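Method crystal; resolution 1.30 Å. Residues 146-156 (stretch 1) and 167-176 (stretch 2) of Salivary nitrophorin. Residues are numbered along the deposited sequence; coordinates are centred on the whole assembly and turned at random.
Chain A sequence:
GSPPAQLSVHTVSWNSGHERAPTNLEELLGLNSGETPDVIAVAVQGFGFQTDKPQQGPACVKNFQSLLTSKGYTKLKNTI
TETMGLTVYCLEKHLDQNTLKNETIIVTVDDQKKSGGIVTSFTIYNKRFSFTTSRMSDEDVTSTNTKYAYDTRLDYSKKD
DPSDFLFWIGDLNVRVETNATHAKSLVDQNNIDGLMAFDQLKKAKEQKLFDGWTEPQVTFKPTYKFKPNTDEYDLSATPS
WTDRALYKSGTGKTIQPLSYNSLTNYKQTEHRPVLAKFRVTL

Stretch 1 (146-156) TKYAYDTRLDY
Stretch 2 (167-176) FWIGDLNVRV

Two segments of one chain meet here, a mostly loop-like one with a short 3-10 segment and one that begins in a strand, burying 489 Å² in total. The contact divides into a polar part in which backbone carbonyls accept every direct hydrogen bond across the contact and an aromatic part built on one indole. The register sets the frame, with the stretches running in opposite directions: the CA atoms of Tyr148 and Asn173 lie 5.2 Å apart, those of Ala149 and Leu172 4.8 Å, and then the chains diverge until the CA atoms of Asp155 and Trp168 stand 8.6 Å apart, a gap filled by the tryptophan ring. Stretch 2 turns a corner at Gly170 (144/-175).

Stretch 1 starts extended at Thr146 (phi/psi -126/172, chi1 p), whose OG1 accepts a hydrogen bond from Tyr148 N at 3.1 Å and so ties the turn through Lys147 (-89/-2). The CA-to-CB bond of Lys147 points sideways, but the chain (p, t, t, then chi4 at 101°) carries its amino group back across: Lys147 NZ donates to Asn173 O at 2.8 Å. In return, Asn173 ND2 donates to Lys147 O at 2.9 Å and a nearly straight 168°. Each residue thus gives a side-chain nitrogen to the other's carbonyl. A water adds a third link, accepting from Lys147 NZ at 2.7 Å and donating to Asn173 OD1 at 3.3 Å.

Asn173 has a left-handed backbone (65/27), and its CA-to-CB bond points toward stretch 1, with chi1 t and chi2 35°. Asp171 (-85/108, chi1 t) supports the loop from within: Asp171 OD1 accepts from Asn173 N at 2.9 Å, and its carboxylate forms a salt bridge with Arg175, with NH1 to OD1 and NH2 to OD2 both at 2.9 Å.

Tyr148 (-80/148, chi1 m, chi2 118°) lays its ring along the loop. Asn173 O meets the ring edge, 3.6 Å from Tyr148 CD2, while Val174 CG2, from a t rotamer, packs 3.7 Å from the same CD2.

At Ala149 (-85/62) comes the one backbone-to-backbone hydrogen bond across the contact, from Ala149 N to O of Leu172 (-78/-2, m, t) at 2.9 Å and 164°. Its CA-to-CB bond points toward stretch 2, with Ala149 CB 4.2 Å from Asp171 O.

From here Trp168 (-132/120, chi1 t, chi2 -43°) takes over, reaching from its strand toward stretch 1. Trp168 CZ2 is 3.5 Å from Ala149 O. The ring of Tyr150 (-122/140, chi1 t, chi2 82°) lies at 18° to the six-membered ring of Trp168, but with centroids 5.4 Å apart the two barely overlap; Tyr150 CD1 touches Trp168 CH2 at 3.5 Å. Tyr150 OH donates to Asp155 OD2 at 2.6 Å.

The CA-to-CB bond of Asp151 (-146/145, chi1 t) points sideways, and Asp151 OD1 forms a salt bridge with Arg153 NE at 2.9 Å. Asp151 O lies at the indole edge, 4.0 Å from Trp168 CH2. The 3-10 segment 152–154 then brings Leu154 (-95/-3, m, t) round, Leu154 CB 3.7 Å from Trp168 CH2, and Asp155 (-110/96, chi1 t) brings its CB to 4.1 Å from Trp168 CZ3.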

ATOM      1  N   THR A 146       2.703  20.242  -2.223  1.00 14.72           N
ATOM      2  CA  THR A 146       3.648  19.400  -1.505  1.00 13.00           C
ATOM      3  C   THR A 146       4.093  18.260  -2.380  1.00 13.72           C
ATOM      4  O   THR A 146       3.549  17.990  -3.436  1.00 16.28           O
ATOM      5  CB  THR A 146       3.076  18.788  -0.261  1.00 14.45           C
ATOM      6  OG1 THR A 146       2.239  17.645  -0.576  1.00 15.00           O
ATOM      7  CG2 THR A 146       2.326  19.793   0.561  1.00 15.72           C
ATOM      8  N   LYS A 147       5.088  17.513  -1.908  1.00 13.84           N
ATOM      9  CA  LYS A 147       5.597  16.375  -2.609  1.00 14.24           C
ATOM     10  C   LYS A 147       4.856  15.098  -2.249  1.00 13.70           C
ATOM     11  O   LYS A 147       5.185  14.043  -2.761  1.00 14.68           O
ATOM     12  CB  LYS A 147       7.064  16.172  -2.310  1.00 14.46           C
ATOM     13  CG  LYS A 147       7.349  15.650  -0.904  1.00 15.50           C
ATOM     14  CD  LYS A 147       8.819  15.528  -0.558  1.00 16.62           C
ATOM     15  CE  LYS A 147       8.964  15.133   0.892  1.00 19.96           C
ATOM     16  NZ  LYS A 147       9.239  13.737   0.994  1.00 21.16           N
ATOM     17  N   TYR A 148       3.898  15.188  -1.334  1.00 13.03           N
ATOM     18  CA  TYR A 148       3.288  13.965  -0.792  1.00 12.43           C
ATOM     19  C   TYR A 148       2.238  13.427  -1.790  1.00 13.24           C
ATOM     20  O   TYR A 148       1.547  14.156  -2.469  1.00 15.18           O
ATOM     21  CB  TYR A 148       2.681  14.238   0.566  1.00 13.27           C
ATOM     22  CG  TYR A 148       3.673  14.835   1.555  1.00 13.73           C
ATOM     23  CD1 TYR A 148       3.482  16.097   2.107  1.00 14.24           C
ATOM     24  CD2 TYR A 148       4.840  14.189   1.863  1.00 13.84           C
ATOM     25  CE1 TYR A 148       4.406  16.664   2.965  1.00 14.75           C
ATOM     26  CE2 TYR A 148       5.785  14.766   2.707  1.00 14.31           C
ATOM     27  CZ  TYR A 148       5.562  15.973   3.269  1.00 13.87           C
ATOM     28  OH  TYR A 148       6.517  16.520   4.064  1.00 15.72           O
ATOM     29  N   ALA A 149       2.100  12.094  -1.800  1.00 13.98           N
ATOM     30  CA  ALA A 149       1.235  11.403  -2.733  1.00 13.65           C
ATOM     31  C   ALA A 149      -0.206  11.359  -2.218  1.00 14.54           C
ATOM     32  O   ALA A 149      -0.798  10.311  -1.989  1.00 15.89           O
ATOM     33  CB  ALA A 149       1.775  10.030  -3.042  1.00 14.40           C
ATOM     34  N   TYR A 150      -0.768  12.538  -2.052  1.00 16.08           N
ATOM     35  CA  TYR A 150      -2.143  12.731  -1.667  1.00 16.78           C
ATOM     36  C   TYR A 150      -2.861  13.569  -2.741  1.00 17.70           C
ATOM     37  O   TYR A 150      -2.287  14.521  -3.283  1.00 19.40           O
ATOM     38  CB  TYR A 150      -2.275  13.476  -0.345  1.00 17.79           C
ATOM     39  CG  TYR A 150      -3.700  13.621   0.136  1.00 17.63           C
ATOM     40  CD1 TYR A 150      -4.293  12.602   0.803  1.00 17.98           C
ATOM     41  CD2 TYR A 150      -4.428  14.781  -0.087  1.00 19.25           C
ATOM     42  CE1 TYR A 150      -5.596  12.699   1.224  1.00 18.58           C
ATOM     43  CE2 TYR A 150      -5.713  14.900   0.335  1.00 20.42           C
ATOM     44  CZ  TYR A 150      -6.307  13.873   1.024  1.00 20.46           C
ATOM     45  OH  TYR A 150      -7.628  13.952   1.437  1.00 21.46           O
ATOM     46  N   ASP A 151      -4.099  13.209  -3.043  1.00 17.99           N
ATOM     47  CA  ASP A 151      -4.994  14.063  -3.773  1.00 18.90           C
ATOM     48  C   ASP A 151      -6.375  13.770  -3.208  1.00 19.19           C
ATOM     49  O   ASP A 151      -6.734  12.621  -2.914  1.00 18.77           O
ATOM     50  CB  ASP A 151      -4.913  13.680  -5.250  1.00 19.28           C
ATOM     51  CG  ASP A 151      -5.652  14.639  -6.177  1.00 22.99           C
ATOM     52  OD1 ASP A 151      -6.886  14.622  -6.164  1.00 25.95           O
ATOM     53  OD2 ASP A 151      -5.036  15.405  -6.939  1.00 28.18           O
ATOM     54  N   THR A 152      -7.210  14.805  -3.134  1.00 19.60           N
ATOM     55  CA  THR A 152      -8.517  14.626  -2.461  1.00 21.61           C
ATOM     56  C   THR A 152      -9.384  13.692  -3.273  1.00 21.00           C
ATOM     57  O   THR A 152     -10.246  13.056  -2.717  1.00 21.16           O
ATOM     58  CB  THR A 152      -9.222  15.959  -2.260  1.00 22.93           C
ATOM     59  OG1 THR A 152      -9.245  16.625  -3.511  1.00 28.84           O
ATOM     60  CG2 THR A 152      -8.459  16.814  -1.317  1.00 24.22           C
ATOM     61  N   ARG A 153      -9.167  13.602  -4.586  1.00 19.37           N
ATOM     62  CA  ARG A 153      -9.937  12.711  -5.444  1.00 20.75           C
ATOM     63  C   ARG A 153      -9.716  11.245  -5.154  1.00 19.92           C
ATOM     64  O   ARG A 153     -10.489  10.401  -5.549  1.00 21.49           O
ATOM     65  CB  ARG A 153      -9.592  12.958  -6.907  1.00 20.45           C
ATOM     66  CG  ARG A 153     -10.051  14.348  -7.428  1.00 23.18           C
ATOM     67  CD  ARG A 153      -9.525  14.597  -8.799  1.00 24.26           C
ATOM     68  NE  ARG A 153      -8.107  14.969  -8.775  1.00 25.00           N
ATOM     69  CZ  ARG A 153      -7.365  15.211  -9.857  1.00 27.39           C
ATOM     70  NH1 ARG A 153      -7.917  15.167 -11.060  1.00 29.26           N
ATOM     71  NH2 ARG A 153      -6.088  15.530  -9.742  1.00 27.27           N
ATOM     72  N   LEU A 154      -8.631  10.941  -4.446  1.00 19.17           N
ATOM     73  CA  LEU A 154      -8.243   9.553  -4.079  1.00 18.51           C
ATOM     74  C   LEU A 154      -8.744   9.181  -2.691  1.00 18.66           C
ATOM     75  O   LEU A 154      -8.607   8.025  -2.263  1.00 19.93           O
ATOM     76  CB  LEU A 154      -6.727   9.382  -4.172  1.00 16.84           C
ATOM     77  CG  LEU A 154      -6.107   9.618  -5.530  1.00 18.18           C
ATOM     78  CD1 LEU A 154      -4.583   9.701  -5.409  1.00 19.59           C
ATOM     79  CD2 LEU A 154      -6.471   8.543  -6.508  1.00 19.72           C
ATOM     80  N   ASP A 155      -9.382  10.134  -2.005  1.00 18.59           N
ATOM     81  CA  ASP A 155      -9.725  10.015  -0.595  1.00 19.50           C
ATOM     82  C   ASP A 155     -11.241   9.862  -0.487  1.00 20.55           C
ATOM     83  O   ASP A 155     -12.005  10.865  -0.440  1.00 20.67           O
ATOM     84  CB  ASP A 155      -9.287  11.246   0.179  1.00 19.13           C
ATOM     85  CG  ASP A 155      -9.444  11.095   1.644  1.00 20.05           C
ATOM     86  OD1 ASP A 155     -10.265  10.241   2.107  1.00 20.73           O
ATOM     87  OD2 ASP A 155      -8.801  11.828   2.423  1.00 21.62           O
ATOM     88  N   TYR A 156     -11.687   8.605  -0.390  1.00 20.72           N
ATOM     89  CA  TYR A 156     -13.107   8.276  -0.358  1.00 21.83           C
ATOM     90  C   TYR A 156     -13.714   8.429   1.024  1.00 22.08           C
ATOM     91  O   TYR A 156     -14.879   8.042   1.258  1.00 24.06           O
ATOM     92  CB  TYR A 156     -13.335   6.883  -0.964  1.00 21.54           C
ATOM     93  CG  TYR A 156     -13.441   6.855  -2.462  1.00 22.34           C
ATOM     94  CD1 TYR A 156     -12.679   7.655  -3.287  1.00 23.07           C
ATOM     95  CD2 TYR A 156     -14.287   5.959  -3.060  1.00 24.33           C
ATOM     96  CE1 TYR A 156     -12.832   7.615  -4.665  1.00 24.04           C
ATOM     97  CE2 TYR A 156     -14.436   5.908  -4.419  1.00 23.10           C
ATOM     98  CZ  TYR A 156     -13.720   6.737  -5.209  1.00 23.38           C
ATOM     99  OH  TYR A 156     -13.826   6.714  -6.572  1.00 26.97           O
ATOM    100  N   PHE A 167      -8.516   1.825   2.925  1.00 16.14           N
ATOM    101  CA  PHE A 167      -7.060   1.551   3.033  1.00 15.43           C
ATOM    102  C   PHE A 167      -6.318   2.313   1.958  1.00 15.89           C
ATOM    103  O   PHE A 167      -6.772   2.392   0.829  1.00 16.71           O
ATOM    104  CB  PHE A 167      -6.832   0.038   2.882  1.00 16.67           C
ATOM    105  CG  PHE A 167      -7.593  -0.754   3.926  1.00 15.48           C
ATOM    106  CD1 PHE A 167      -8.872  -1.235   3.673  1.00 16.52           C
ATOM    107  CD2 PHE A 167      -7.057  -0.959   5.187  1.00 16.83           C
ATOM    108  CE1 PHE A 167      -9.568  -1.907   4.678  1.00 17.13           C
ATOM    109  CE2 PHE A 167      -7.759  -1.619   6.186  1.00 17.76           C
ATOM    110  CZ  PHE A 167      -9.030  -2.083   5.909  1.00 18.32           C
ATOM    111  N   TRP A 168      -5.166   2.850   2.306  1.00 13.82           N
ATOM    112  CA  TRP A 168      -4.349   3.565   1.365  1.00 14.69           C
ATOM    113  C   TRP A 168      -2.968   2.972   1.568  1.00 13.15           C
ATOM    114  O   TRP A 168      -2.392   3.025   2.659  1.00 14.64           O
ATOM    115  CB  TRP A 168      -4.328   5.049   1.711  1.00 14.39           C
ATOM    116  CG  TRP A 168      -3.789   5.975   0.660  1.00 14.41           C
ATOM    117  CD1 TRP A 168      -2.710   5.827  -0.120  1.00 14.75           C
ATOM    118  CD2 TRP A 168      -4.388   7.188   0.269  1.00 14.99           C
ATOM    119  NE1 TRP A 168      -2.564   6.896  -0.970  1.00 15.44           N
ATOM    120  CE2 TRP A 168      -3.596   7.756  -0.741  1.00 13.88           C
ATOM    121  CE3 TRP A 168      -5.525   7.899   0.709  1.00 17.30           C
ATOM    122  CZ2 TRP A 168      -3.913   8.941  -1.329  1.00 16.01           C
ATOM    123  CZ3 TRP A 168      -5.819   9.097   0.101  1.00 16.44           C
ATOM    124  CH2 TRP A 168      -5.025   9.587  -0.897  1.00 15.78           C
ATOM    125  N   ILE A 169      -2.449   2.397   0.502  1.00 13.99           N
ATOM    126  CA  ILE A 169      -1.212   1.588   0.540  1.00 13.93           C
ATOM    127  C   ILE A 169      -0.288   1.976  -0.592  1.00 14.59           C
ATOM    128  O   ILE A 169      -0.724   2.167  -1.722  1.00 16.88           O
ATOM    129  CB  ILE A 169      -1.520   0.078   0.480  1.00 14.67           C
ATOM    130  CG1 ILE A 169      -2.378  -0.288  -0.735  1.00 16.50           C
ATOM    131  CG2 ILE A 169      -2.186  -0.343   1.789  1.00 16.42           C
ATOM    132  CD1 ILE A 169      -2.533  -1.839  -0.866  1.00 18.22           C
ATOM    133  N   GLY A 170       0.989   2.100  -0.267  1.00 14.65           N
ATOM    134  CA  GLY A 170       1.989   2.438  -1.250  1.00 15.39           C
ATOM    135  C   GLY A 170       3.020   3.331  -0.608  1.00 13.69           C
ATOM    136  O   GLY A 170       3.005   3.607   0.597  1.00 14.43           O
ATOM    137  N   ASP A 171       3.925   3.770  -1.455  1.00 13.66           N
ATOM    138  CA  ASP A 171       4.945   4.721  -1.068  1.00 14.21           C
ATOM    139  C   ASP A 171       4.326   6.107  -1.206  1.00 13.80           C
ATOM    140  O   ASP A 171       4.048   6.567  -2.339  1.00 16.50           O
ATOM    141  CB  ASP A 171       6.194   4.567  -1.907  1.00 14.49           C
ATOM    142  CG  ASP A 171       7.264   5.578  -1.606  1.00 14.26           C
ATOM    143  OD1 ASP A 171       7.012   6.477  -0.756  1.00 14.89           O
ATOM    144  OD2 ASP A 171       8.349   5.446  -2.218  1.00 17.21           O
ATOM    145  N   LEU A 172       4.049   6.746  -0.081  1.00 13.70           N
ATOM    146  CA  LEU A 172       3.387   8.038  -0.023  1.00 13.86           C
ATOM    147  C   LEU A 172       4.286   9.242  -0.343  1.00 12.68           C
ATOM    148  O   LEU A 172       3.834  10.361  -0.303  1.00 13.73           O
ATOM    149  CB  LEU A 172       2.773   8.244   1.337  1.00 15.11           C
ATOM    150  CG  LEU A 172       1.829   7.141   1.873  1.00 18.95           C
ATOM    151  CD1 LEU A 172       1.360   7.477   3.265  1.00 19.07           C
ATOM    152  CD2 LEU A 172       0.651   6.873   0.977  1.00 22.18           C
ATOM    153  N   ASN A 173       5.545   8.964  -0.595  1.00 12.62           N
ATOM    154  CA  ASN A 173       6.567   9.982  -0.782  1.00 12.69           C
ATOM    155  C   ASN A 173       6.801  10.784   0.461  1.00 13.08           C
ATOM    156  O   ASN A 173       7.208  11.914   0.438  1.00 14.46           O
ATOM    157  CB  ASN A 173       6.358  10.882  -2.021  1.00 14.41           C
ATOM    158  CG  ASN A 173       7.656  11.364  -2.540  1.00 15.23           C
ATOM    159  OD1 ASN A 173       8.652  10.633  -2.476  1.00 19.48           O
ATOM    160  ND2 ASN A 173       7.668  12.585  -3.055  1.00 16.43           N
ATOM    161  N   VAL A 174       6.527  10.153   1.589  1.00 12.45           N
ATOM    162  CA  VAL A 174       6.808  10.641   2.945  1.00 11.88           C
ATOM    163  C   VAL A 174       8.196  10.067   3.367  1.00 12.34           C
ATOM    164  O   VAL A 174       8.399   8.869   3.260  1.00 12.97           O
ATOM    165  CB  VAL A 174       5.705  10.187   3.937  1.00 12.86           C
ATOM    166  CG1 VAL A 174       6.121  10.417   5.341  1.00 14.93           C
ATOM    167  CG2 VAL A 174       4.420  10.923   3.627  1.00 14.56           C
ATOM    168  N   ARG A 175       9.039  10.940   3.877  1.00 11.29           N
ATOM    169  CA  ARG A 175      10.401  10.541   4.251  1.00 11.94           C
ATOM    170  C   ARG A 175      10.727  11.028   5.662  1.00 11.90           C
ATOM    171  O   ARG A 175       9.932  11.698   6.292  1.00 12.44           O
ATOM    172  CB  ARG A 175      11.410  11.054   3.238  1.00 13.37           C
ATOM    173  CG  ARG A 175      11.144  10.581   1.793  1.00 13.57           C
ATOM    174  CD  ARG A 175      11.429   9.108   1.668  1.00 14.21           C
ATOM    175  NE  ARG A 175      11.336   8.567   0.326  1.00 14.63           N
ATOM    176  CZ  ARG A 175      10.262   7.961  -0.164  1.00 14.15           C
ATOM    177  NH1 ARG A 175       9.142   7.879   0.550  1.00 12.82           N
ATOM    178  NH2 ARG A 175      10.296   7.456  -1.372  1.00 16.10           N
ATOM    179  N   VAL A 176      11.901  10.630   6.129  1.00 12.74           N
ATOM    180  CA  VAL A 176      12.380  11.054   7.419  1.00 12.25           C
ATOM    181  C   VAL A 176      13.234  12.283   7.219  1.00 13.27           C
ATOM    182  O   VAL A 176      14.268  12.223   6.546  1.00 14.52           O
ATOM    183  CB  VAL A 176      13.162   9.889   8.057  1.00 13.45           C
ATOM    184  CG1 VAL A 176      13.977  10.326   9.264  1.00 15.39           C
ATOM    185  CG2 VAL A 176      12.225   8.750   8.493  1.00 13.92           C
TER
HETATM  186  O   HOH W   1      10.780  12.526  -0.899  1.00 27.23           O